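Local coordinates for protein dihydroorotate dehydrogenase (Schistosoma mansoni, PDB 6UY4) that probably catalyses the quinone-dependent oxidation of (S)-dihydroorotate to orotate in de novo pyrimidine synthesis, with flavin mononucleotide as cofactor, at residues 253-256 with 257-261; 274-278 with 279-283; 362-365 with 366-370. All coordinates share one frame; numbering follows the deposited sequence.

In the fold
All three interactions are local contacts in a TIM-barrel enzyme, and none touches another. Interactions 1 and 3 each lie along a single helix: interaction 1 at the C-terminal end of helix 248-259, interaction 3 at the start of helix 364-376. They sit on opposite sides of the chain's centre. Interaction 2 is different, for it turns strand 274-275 into the short helix 278-282. Interaction 3 is buried, includes Pro362 of the inhibitor pocket, and combines backbone bonds, a bridging water and valine packing. Interaction 1 is partly buried, with an apolar side and a charged one. Interaction 2 is a surface contact, held by a side-chain capping box and a CH-pi contact on a tyrosine face.

Interaction 1: residues 253-256 with 257-261; sequences DIVE and VALDS
Val255 and Leu259 lie side by side, one helical turn apart, on the packed side of helix 248-259. This helix is the crossover of a beta-alpha-beta unit of the TIM barrel, between strands 238-242 and 267-270. Val255 CG1 meets Leu259 CD1 at 3.9 Å. The branch reaches forward because CG1 is anti to the backbone N (chi1 171°). Both side chains touch Thr322, and Val255 also packs on Val318 and Leu321 of helix 305-321. Val257 faces another neighbour, helix 215-230, where it meets Arg219 and Leu222.

Regular helix bonds run through the middle. Val257 N donates to Asp253 O at 3.1 Å in an almost straight bond (174°). Ala258 N donates to Ile254 O at 3.0 Å.

The other side is looser and charged. Glu256 is exposed. Its OE2 makes a long, weak ion pair with Lys215, and both carboxylate oxygens have hydrogen-bond partners elsewhere. Asp260 leaves the helical conformation, and its OD2 accepts from Lys262 N. The bonding pattern changes at this end: Leu259 N makes a weak bond to Val255 O and another to Glu256 O at 3.2 Å. Leu259 N stands above the carbonyl plane of Glu256, 68° out of it.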
ATOM      1  N   ASP A 253     -15.729   1.094  15.229  1.00 61.32           N
ATOM      2  CA  ASP A 253     -14.899   0.618  16.331  1.00 68.22           C
ATOM      3  C   ASP A 253     -13.421   0.868  16.059  1.00 69.72           C
ATOM      4  O   ASP A 253     -12.676   1.271  16.961  1.00 64.65           O
ATOM      5  CB  ASP A 253     -15.154  -0.869  16.575  1.00 67.67           C
ATOM      6  CG  ASP A 253     -16.534  -1.138  17.140  1.00 73.34           C
ATOM      7  OD1 ASP A 253     -17.269  -0.164  17.408  1.00 79.04           O
ATOM      8  OD2 ASP A 253     -16.885  -2.324  17.318  1.00 67.75           O
ATOM      9  N   ILE A 254     -12.977   0.628  14.823  1.00 66.19           N
ATOM     10  CA  ILE A 254     -11.582   0.879  14.471  1.00 60.24           C
ATOM     11  C   ILE A 254     -11.250   2.355  14.643  1.00 59.94           C
ATOM     12  O   ILE A 254     -10.205   2.712  15.200  1.00 62.27           O
ATOM     13  CB  ILE A 254     -11.294   0.395  13.037  1.00 62.92           C
ATOM     14  CG1 ILE A 254     -11.466  -1.120  12.939  1.00 66.13           C
ATOM     15  CG2 ILE A 254      -9.894   0.801  12.606  1.00 64.28           C
ATOM     16  CD1 ILE A 254     -11.261  -1.668  11.547  1.00 67.13           C
ATOM     17  N   VAL A 255     -12.141   3.235  14.181  1.00 59.68           N
ATOM     18  CA  VAL A 255     -11.904   4.671  14.303  1.00 57.53           C
ATOM     19  C   VAL A 255     -11.874   5.087  15.768  1.00 63.20           C
ATOM     20  O   VAL A 255     -11.049   5.913  16.175  1.00 66.87           O
ATOM     21  CB  VAL A 255     -12.969   5.455  13.512  1.00 61.99           C
ATOM     22  CG1 VAL A 255     -12.869   6.944  13.805  1.00 57.32           C
ATOM     23  CG2 VAL A 255     -12.821   5.190  12.021  1.00 62.00           C
ATOM     24  N   GLU A 256     -12.767   4.520  16.582  1.00 59.98           N
ATOM     25  CA  GLU A 256     -12.826   4.887  17.994  1.00 61.43           C
ATOM     26  C   GLU A 256     -11.524   4.547  18.708  1.00 68.03           C
ATOM     27  O   GLU A 256     -10.948   5.387  19.410  1.00 70.68           O
ATOM     28  CB  GLU A 256     -14.006   4.188  18.669  1.00 68.95           C
ATOM     29  CG  GLU A 256     -14.012   4.327  20.181  1.00 73.49           C
ATOM     30  CD  GLU A 256     -15.170   3.597  20.829  1.00 88.25           C
ATOM     31  OE1 GLU A 256     -16.126   3.239  20.110  1.00 97.64           O
ATOM     32  OE2 GLU A 256     -15.122   3.380  22.058  1.00 96.93           O
ATOM     33  N   VAL A 257     -11.044   3.313  18.540  1.00 66.14           N
ATOM     34  CA  VAL A 257      -9.798   2.903  19.181  1.00 64.84           C
ATOM     35  C   VAL A 257      -8.630   3.727  18.654  1.00 67.28           C
ATOM     36  O   VAL A 257      -7.726   4.107  19.409  1.00 67.94           O
ATOM     37  CB  VAL A 257      -9.567   1.393  18.979  1.00 73.36           C
ATOM     38  CG1 VAL A 257      -8.200   0.987  19.503  1.00 70.52           C
ATOM     39  CG2 VAL A 257     -10.663   0.594  19.667  1.00 70.00           C
ATOM     40  N   ALA A 258      -8.636   4.027  17.353  1.00 70.36           N
ATOM     41  CA  ALA A 258      -7.552   4.796  16.753  1.00 66.21           C
ATOM     42  C   ALA A 258      -7.506   6.234  17.250  1.00 67.78           C
ATOM     43  O   ALA A 258      -6.451   6.872  17.162  1.00 66.46           O
ATOM     44  CB  ALA A 258      -7.682   4.781  15.230  1.00 56.66           C
ATOM     45  N   LEU A 259      -8.615   6.759  17.768  1.00 69.84           N
ATOM     46  CA  LEU A 259      -8.678   8.140  18.222  1.00 70.95           C
ATOM     47  C   LEU A 259      -8.709   8.285  19.736  1.00 65.63           C
ATOM     48  O   LEU A 259      -8.663   9.417  20.230  1.00 69.06           O
ATOM     49  CB  LEU A 259      -9.907   8.842  17.624  1.00 70.57           C
ATOM     50  CG  LEU A 259      -9.917   9.018  16.104  1.00 71.78           C
ATOM     51  CD1 LEU A 259     -11.125   9.828  15.670  1.00 71.92           C
ATOM     52  CD2 LEU A 259      -8.628   9.669  15.626  1.00 75.16           C
ATOM     53  N   ASP A 260      -8.789   7.187  20.482  1.00 65.11           N
ATOM     54  CA  ASP A 260      -8.789   7.274  21.935  1.00 70.99           C
ATOM     55  C   ASP A 260      -7.451   7.809  22.428  1.00 70.36           C
ATOM     56  O   ASP A 260      -6.393   7.467  21.893  1.00 76.00           O
ATOM     57  CB  ASP A 260      -9.073   5.905  22.552  1.00 73.50           C
ATOM     58  CG  ASP A 260      -9.211   5.964  24.061  1.00 78.43           C
ATOM     59  OD1 ASP A 260     -10.146   6.634  24.547  1.00 77.38           O
ATOM     60  OD2 ASP A 260      -8.385   5.340  24.759  1.00 85.11           O
ATOM     61  N   SER A 261      -7.503   8.661  23.456  1.00 75.22           N
ATOM     62  CA  SER A 261      -6.292   9.323  23.933  1.00 73.16           C
ATOM     63  C   SER A 261      -5.246   8.324  24.413  1.00 73.82           C
ATOM     64  O   SER A 261      -4.043   8.580  24.289  1.00 77.00           O
ATOM     65  CB  SER A 261      -6.638  10.308  25.050  1.00 77.82           C
ATOM     66  OG  SER A 261      -7.280   9.652  26.129  1.00 87.86           O
TER

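Interaction 2: residues 274-278 with 279-283; sequences TLTTY and EEAVA
Thr277 and Glu280 exchange two bonds, backbone N to side chain each way, which is the striking feature here. They form a capping box at the N-terminus of helix 278-282, just after strand 274-275 of the antiparallel sheet. Thr277 is the N-cap. Its OG1 accepts from Glu280 N at 3.3 Å. In return, Thr277 N donates to Glu280 OE1 at 3.2 Å, and this bond is straight (180°). The carboxylate is approached on the anti side of OE1, with the donor 29° out of its plane.

Thr277 OG1 sits between its own backbone N and carbonyl carbon (chi1 64°), which turns the hydroxyl to the first turn of the helix. The Glu280 chain is extended beyond CG and runs back to the threonine. Glu280 also touches Leu302 of strand 301-304 and Trp131 of strand 128-131, so the capping glutamate also packs on the sheet.

Behind the cap, Ala281 N has two weak bonds, one to Thr277 O and one to Tyr278 O. Val282 N makes a better bond to Tyr278 O, at 3.0 Å and nearly along the C=O axis.

Tyr278 and Val282, both exposed, add an apolar contact. With CG trans to the backbone N, the Tyr278 ring lies where Val282 can come over one face of it in a CH-pi contact. Val282 CG1 is 3.8 Å from the centroid of the Tyr278 ring and close to the ring normal. It is offset toward the hydroxyl-bearing rim, where it lies 3.6 Å from Tyr278 CZ.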
ATOM      1  N   THR A 274     -10.034  -5.889  -1.804  1.00 69.59           N
ATOM      2  CA  THR A 274     -11.340  -6.473  -1.529  1.00 68.64           C
ATOM      3  C   THR A 274     -11.325  -7.960  -1.863  1.00 71.95           C
ATOM      4  O   THR A 274     -10.705  -8.378  -2.846  1.00 72.78           O
ATOM      5  CB  THR A 274     -12.432  -5.764  -2.338  1.00 70.29           C
ATOM      6  OG1 THR A 274     -12.536  -4.402  -1.913  1.00 90.26           O
ATOM      7  CG2 THR A 274     -13.786  -6.445  -2.162  1.00 71.63           C
ATOM      8  N   LEU A 275     -12.000  -8.755  -1.035  1.00 70.92           N
ATOM      9  CA  LEU A 275     -12.144 -10.178  -1.314  1.00 74.98           C
ATOM     10  C   LEU A 275     -12.821 -10.387  -2.662  1.00 73.78           C
ATOM     11  O   LEU A 275     -13.897  -9.842  -2.925  1.00 73.59           O
ATOM     12  CB  LEU A 275     -12.951 -10.857  -0.206  1.00 79.16           C
ATOM     13  CG  LEU A 275     -12.352 -10.830   1.201  1.00 82.79           C
ATOM     14  N   THR A 276     -12.180 -11.174  -3.522  1.00 76.69           N
ATOM     15  CA  THR A 276     -12.706 -11.433  -4.853  1.00 77.11           C
ATOM     16  C   THR A 276     -13.800 -12.489  -4.798  1.00 78.02           C
ATOM     17  O   THR A 276     -13.741 -13.426  -3.997  1.00 79.97           O
ATOM     18  CB  THR A 276     -11.595 -11.902  -5.792  1.00 77.19           C
ATOM     19  OG1 THR A 276     -11.230 -13.249  -5.466  1.00 89.63           O
ATOM     20  CG2 THR A 276     -10.373 -11.018  -5.651  1.00 73.07           C
ATOM     21  N   THR A 277     -14.803 -12.332  -5.657  1.00 82.67           N
ATOM     22  CA  THR A 277     -15.834 -13.347  -5.785  1.00 85.56           C
ATOM     23  C   THR A 277     -15.349 -14.473  -6.696  1.00 84.60           C
ATOM     24  O   THR A 277     -14.271 -14.409  -7.293  1.00 79.11           O
ATOM     25  CB  THR A 277     -17.126 -12.740  -6.330  1.00 86.10           C
ATOM     26  OG1 THR A 277     -16.905 -12.256  -7.662  1.00 85.15           O
ATOM     27  CG2 THR A 277     -17.585 -11.589  -5.448  1.00 80.19           C
ATOM     28  N   TYR A 278     -16.165 -15.524  -6.794  1.00 87.04           N
ATOM     29  CA  TYR A 278     -15.811 -16.649  -7.653  1.00 84.61           C
ATOM     30  C   TYR A 278     -15.819 -16.247  -9.122  1.00 89.60           C
ATOM     31  O   TYR A 278     -14.908 -16.610  -9.876  1.00 88.72           O
ATOM     32  CB  TYR A 278     -16.766 -17.816  -7.405  1.00 87.15           C
ATOM     33  CG  TYR A 278     -16.521 -19.017  -8.292  1.00 95.07           C
ATOM     34  CD1 TYR A 278     -15.512 -19.927  -8.000  1.00 88.75           C
ATOM     35  CD2 TYR A 278     -17.303 -19.245  -9.417  1.00 92.24           C
ATOM     36  CE1 TYR A 278     -15.287 -21.027  -8.808  1.00 88.47           C
ATOM     37  CE2 TYR A 278     -17.086 -20.341 -10.230  1.00 95.06           C
ATOM     38  CZ  TYR A 278     -16.077 -21.229  -9.921  1.00 98.18           C
ATOM     39  OH  TYR A 278     -15.858 -22.322 -10.728  1.00 95.15           O
ATOM     40  N   GLU A 279     -16.833 -15.490  -9.544  1.00 87.22           N
ATOM     41  CA  GLU A 279     -16.922 -15.078 -10.942  1.00 83.02           C
ATOM     42  C   GLU A 279     -15.781 -14.141 -11.316  1.00 87.60           C
ATOM     43  O   GLU A 279     -15.231 -14.232 -12.420  1.00 90.55           O
ATOM     44  CB  GLU A 279     -18.273 -14.415 -11.213  1.00 87.09           C
ATOM     45  CG  GLU A 279     -19.479 -15.331 -11.029  1.00 96.73           C
ATOM     46  CD  GLU A 279     -19.853 -15.534  -9.572  1.00105.51           C
ATOM     47  OE1 GLU A 279     -19.397 -14.739  -8.722  1.00 96.90           O
ATOM     48  OE2 GLU A 279     -20.600 -16.490  -9.277  1.00106.34           O
ATOM     49  N   GLU A 280     -15.411 -13.233 -10.410  1.00 84.97           N
ATOM     50  CA  GLU A 280     -14.295 -12.334 -10.683  1.00 83.86           C
ATOM     51  C   GLU A 280     -12.968 -13.082 -10.716  1.00 82.38           C
ATOM     52  O   GLU A 280     -12.026 -12.641 -11.385  1.00 81.32           O
ATOM     53  CB  GLU A 280     -14.251 -11.220  -9.637  1.00 82.73           C
ATOM     54  CG  GLU A 280     -15.419 -10.248  -9.709  1.00 89.75           C
ATOM     55  CD  GLU A 280     -15.500  -9.339  -8.497  1.00 89.53           C
ATOM     56  OE1 GLU A 280     -14.952  -9.711  -7.437  1.00 87.29           O
ATOM     57  OE2 GLU A 280     -16.107  -8.253  -8.604  1.00 85.54           O
ATOM     58  N   ALA A 281     -12.876 -14.214 -10.017  1.00 83.50           N
ATOM     59  CA  ALA A 281     -11.620 -14.951  -9.955  1.00 84.53           C
ATOM     60  C   ALA A 281     -11.425 -15.846 -11.173  1.00 88.70           C
ATOM     61  O   ALA A 281     -10.302 -15.980 -11.673  1.00 88.79           O
ATOM     62  CB  ALA A 281     -11.559 -15.776  -8.669  1.00 86.93           C
ATOM     63  N   VAL A 282     -12.500 -16.469 -11.666  1.00 88.84           N
ATOM     64  CA  VAL A 282     -12.379 -17.331 -12.834  1.00 87.65           C
ATOM     65  C   VAL A 282     -12.103 -16.531 -14.099  1.00 85.94           C
ATOM     66  O   VAL A 282     -11.580 -17.082 -15.075  1.00 85.23           O
ATOM     67  CB  VAL A 282     -13.642 -18.196 -13.015  1.00 82.20           C
ATOM     68  CG1 VAL A 282     -13.876 -19.063 -11.787  1.00 88.69           C
ATOM     69  CG2 VAL A 282     -14.855 -17.324 -13.298  1.00 84.70           C
ATOM     70  N   ALA A 283     -12.435 -15.238 -14.108  1.00 80.68           N
ATOM     71  CA  ALA A 283     -12.222 -14.421 -15.297  1.00 80.48           C
ATOM     72  C   ALA A 283     -10.753 -14.097 -15.526  1.00 86.71           C
ATOM     73  O   ALA A 283     -10.378 -13.748 -16.651  1.00 96.95           O
ATOM     74  CB  ALA A 283     -13.030 -13.126 -15.197  1.00 73.90           C
TER

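Interaction 3: residues 362-365 with 366-370; sequences PPVA and HKVAR
Pro363 O and Lys367 N are joined by a short backbone bond at this helix start. The contact forms the first turns of helix 364-376, near the C-terminus of the TIM-barrel chain. Pro362, just ahead of it, lines the pocket of the bound naphthoquinone inhibitor.

Backbone bonds come first. Lys367 N donates to Pro363 O at 2.8 Å, and the donor lies close to the line of the carbonyl (169°). The next bond, from Val368 N to Val364 O, is long and weak at 3.5 Å. Within the opening turn, Ala365 N donates to Pro362 O.

A water adds to this. It donates to Pro362 O at 2.9 Å and accepts from His366 N at 3.1 Å. It therefore bridges one turn and gives the amide of His366 an acceptor.

Apolar packing follows. Val368 CG2 is turned back along the helix and faces Val364 CG2 at 4.3 Å, a loose approach. Val364 packs on Ser356 and Phe357 of helix 355-360, while Val368 and Ala369 meet Ile86 of strand 86-88. The helix is thus held against both elements. The His366 ring meets Phe70 edge-to-face, and its NE2 makes a weak bond to Gln66 O.

The polar end of Lys367 leads away from the turn. With CG trans to the backbone N (chi1 175°) and the rest of the chain extended, the amino group is carried to Gln360, where Lys367 NZ bonds to Gln360 OE1.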
ATOM      1  N   PRO A 362       5.848   3.655 -15.586  1.00 85.76           N
ATOM      2  CA  PRO A 362       6.424   4.749 -14.784  1.00 84.74           C
ATOM      3  C   PRO A 362       5.700   6.070 -14.948  1.00 84.09           C
ATOM      4  O   PRO A 362       5.495   6.773 -13.944  1.00 85.79           O
ATOM      5  CB  PRO A 362       7.871   4.832 -15.297  1.00 82.72           C
ATOM      6  CG  PRO A 362       8.172   3.458 -15.756  1.00 80.81           C
ATOM      7  CD  PRO A 362       6.885   2.910 -16.322  1.00 85.20           C
ATOM      8  N   PRO A 363       5.308   6.484 -16.169  1.00 89.10           N
ATOM      9  CA  PRO A 363       4.675   7.810 -16.308  1.00 91.99           C
ATOM     10  C   PRO A 363       3.430   8.010 -15.452  1.00 86.74           C
ATOM     11  O   PRO A 363       3.020   9.163 -15.256  1.00 93.38           O
ATOM     12  CB  PRO A 363       4.339   7.888 -17.805  1.00 92.14           C
ATOM     13  CG  PRO A 363       5.325   7.011 -18.454  1.00 90.57           C
ATOM     14  CD  PRO A 363       5.500   5.863 -17.491  1.00 87.87           C
ATOM     15  N   VAL A 364       2.836   6.941 -14.913  1.00 83.80           N
ATOM     16  CA  VAL A 364       1.615   7.072 -14.121  1.00 87.83           C
ATOM     17  C   VAL A 364       1.829   7.954 -12.899  1.00 87.93           C
ATOM     18  O   VAL A 364       0.870   8.537 -12.383  1.00 85.50           O
ATOM     19  CB  VAL A 364       1.084   5.679 -13.705  1.00 82.01           C
ATOM     20  CG1 VAL A 364       1.883   5.118 -12.537  1.00 76.85           C
ATOM     21  CG2 VAL A 364      -0.399   5.748 -13.359  1.00 78.53           C
ATOM     22  N   ALA A 365       3.072   8.079 -12.425  1.00 91.44           N
ATOM     23  CA  ALA A 365       3.346   8.897 -11.249  1.00 82.27           C
ATOM     24  C   ALA A 365       3.097  10.374 -11.532  1.00 84.13           C
ATOM     25  O   ALA A 365       2.333  11.035 -10.818  1.00 82.33           O
ATOM     26  CB  ALA A 365       4.782   8.665 -10.777  1.00 79.77           C
ATOM     27  N   HIS A 366       3.729  10.907 -12.582  1.00 89.47           N
ATOM     28  CA  HIS A 366       3.547  12.310 -12.940  1.00 87.19           C
ATOM     29  C   HIS A 366       2.290  12.561 -13.759  1.00 83.22           C
ATOM     30  O   HIS A 366       1.791  13.692 -13.755  1.00 79.04           O
ATOM     31  CB  HIS A 366       4.766  12.825 -13.708  1.00 88.12           C
ATOM     32  CG  HIS A 366       5.864  13.330 -12.827  1.00 91.60           C
ATOM     33  ND1 HIS A 366       6.047  12.881 -11.536  1.00 90.45           N
ATOM     34  CD2 HIS A 366       6.823  14.260 -13.041  1.00 91.67           C
ATOM     35  CE1 HIS A 366       7.078  13.506 -10.998  1.00 87.19           C
ATOM     36  NE2 HIS A 366       7.568  14.349 -11.890  1.00 92.81           N
ATOM     37  N   LYS A 367       1.779  11.548 -14.461  1.00 83.97           N
ATOM     38  CA  LYS A 367       0.550  11.718 -15.231  1.00 85.00           C
ATOM     39  C   LYS A 367      -0.590  12.182 -14.336  1.00 84.40           C
ATOM     40  O   LYS A 367      -1.234  13.203 -14.606  1.00 87.98           O
ATOM     41  CB  LYS A 367       0.175  10.411 -15.930  1.00 85.19           C
ATOM     42  CG  LYS A 367      -1.156  10.471 -16.667  1.00 90.51           C
ATOM     43  CD  LYS A 367      -1.772   9.088 -16.825  1.00 85.50           C
ATOM     44  CE  LYS A 367      -3.104   9.160 -17.556  1.00 87.37           C
ATOM     45  NZ  LYS A 367      -3.870   7.887 -17.454  1.00 90.35           N
ATOM     46  N   VAL A 368      -0.850  11.437 -13.258  1.00 88.51           N
ATOM     47  CA  VAL A 368      -1.926  11.793 -12.335  1.00 88.43           C
ATOM     48  C   VAL A 368      -1.685  13.176 -11.745  1.00 85.72           C
ATOM     49  O   VAL A 368      -2.621  13.968 -11.575  1.00 88.55           O
ATOM     50  CB  VAL A 368      -2.059  10.724 -11.234  1.00 83.16           C
ATOM     51  CG1 VAL A 368      -3.215  11.057 -10.301  1.00 87.83           C
ATOM     52  CG2 VAL A 368      -2.241   9.346 -11.850  1.00 73.74           C
ATOM     53  N   ALA A 369      -0.426  13.488 -11.430  1.00 80.48           N
ATOM     54  CA  ALA A 369      -0.088  14.795 -10.874  1.00 82.36           C
ATOM     55  C   ALA A 369      -0.438  15.914 -11.848  1.00 89.74           C
ATOM     56  O   ALA A 369      -1.014  16.936 -11.456  1.00 88.51           O
ATOM     57  CB  ALA A 369       1.397  14.836 -10.512  1.00 80.31           C
ATOM     58  N   ARG A 370      -0.090  15.734 -13.125  1.00 91.50           N
ATOM     59  CA  ARG A 370      -0.430  16.722 -14.144  1.00 86.79           C
ATOM     60  C   ARG A 370      -1.934  16.958 -14.197  1.00 89.29           C
ATOM     61  O   ARG A 370      -2.396  18.105 -14.231  1.00 90.47           O
ATOM     62  CB  ARG A 370       0.085  16.265 -15.509  1.00 88.30           C
ATOM     63  CG  ARG A 370       1.599  16.248 -15.647  1.00 96.33           C
ATOM     64  CD  ARG A 370       2.025  15.389 -16.828  1.00 90.96           C
ATOM     65  NE  ARG A 370       1.277  15.715 -18.040  1.00 97.94           N
TER
HETATM   66  O   HOH W   1       6.365   9.557 -13.506  1.00 87.50           O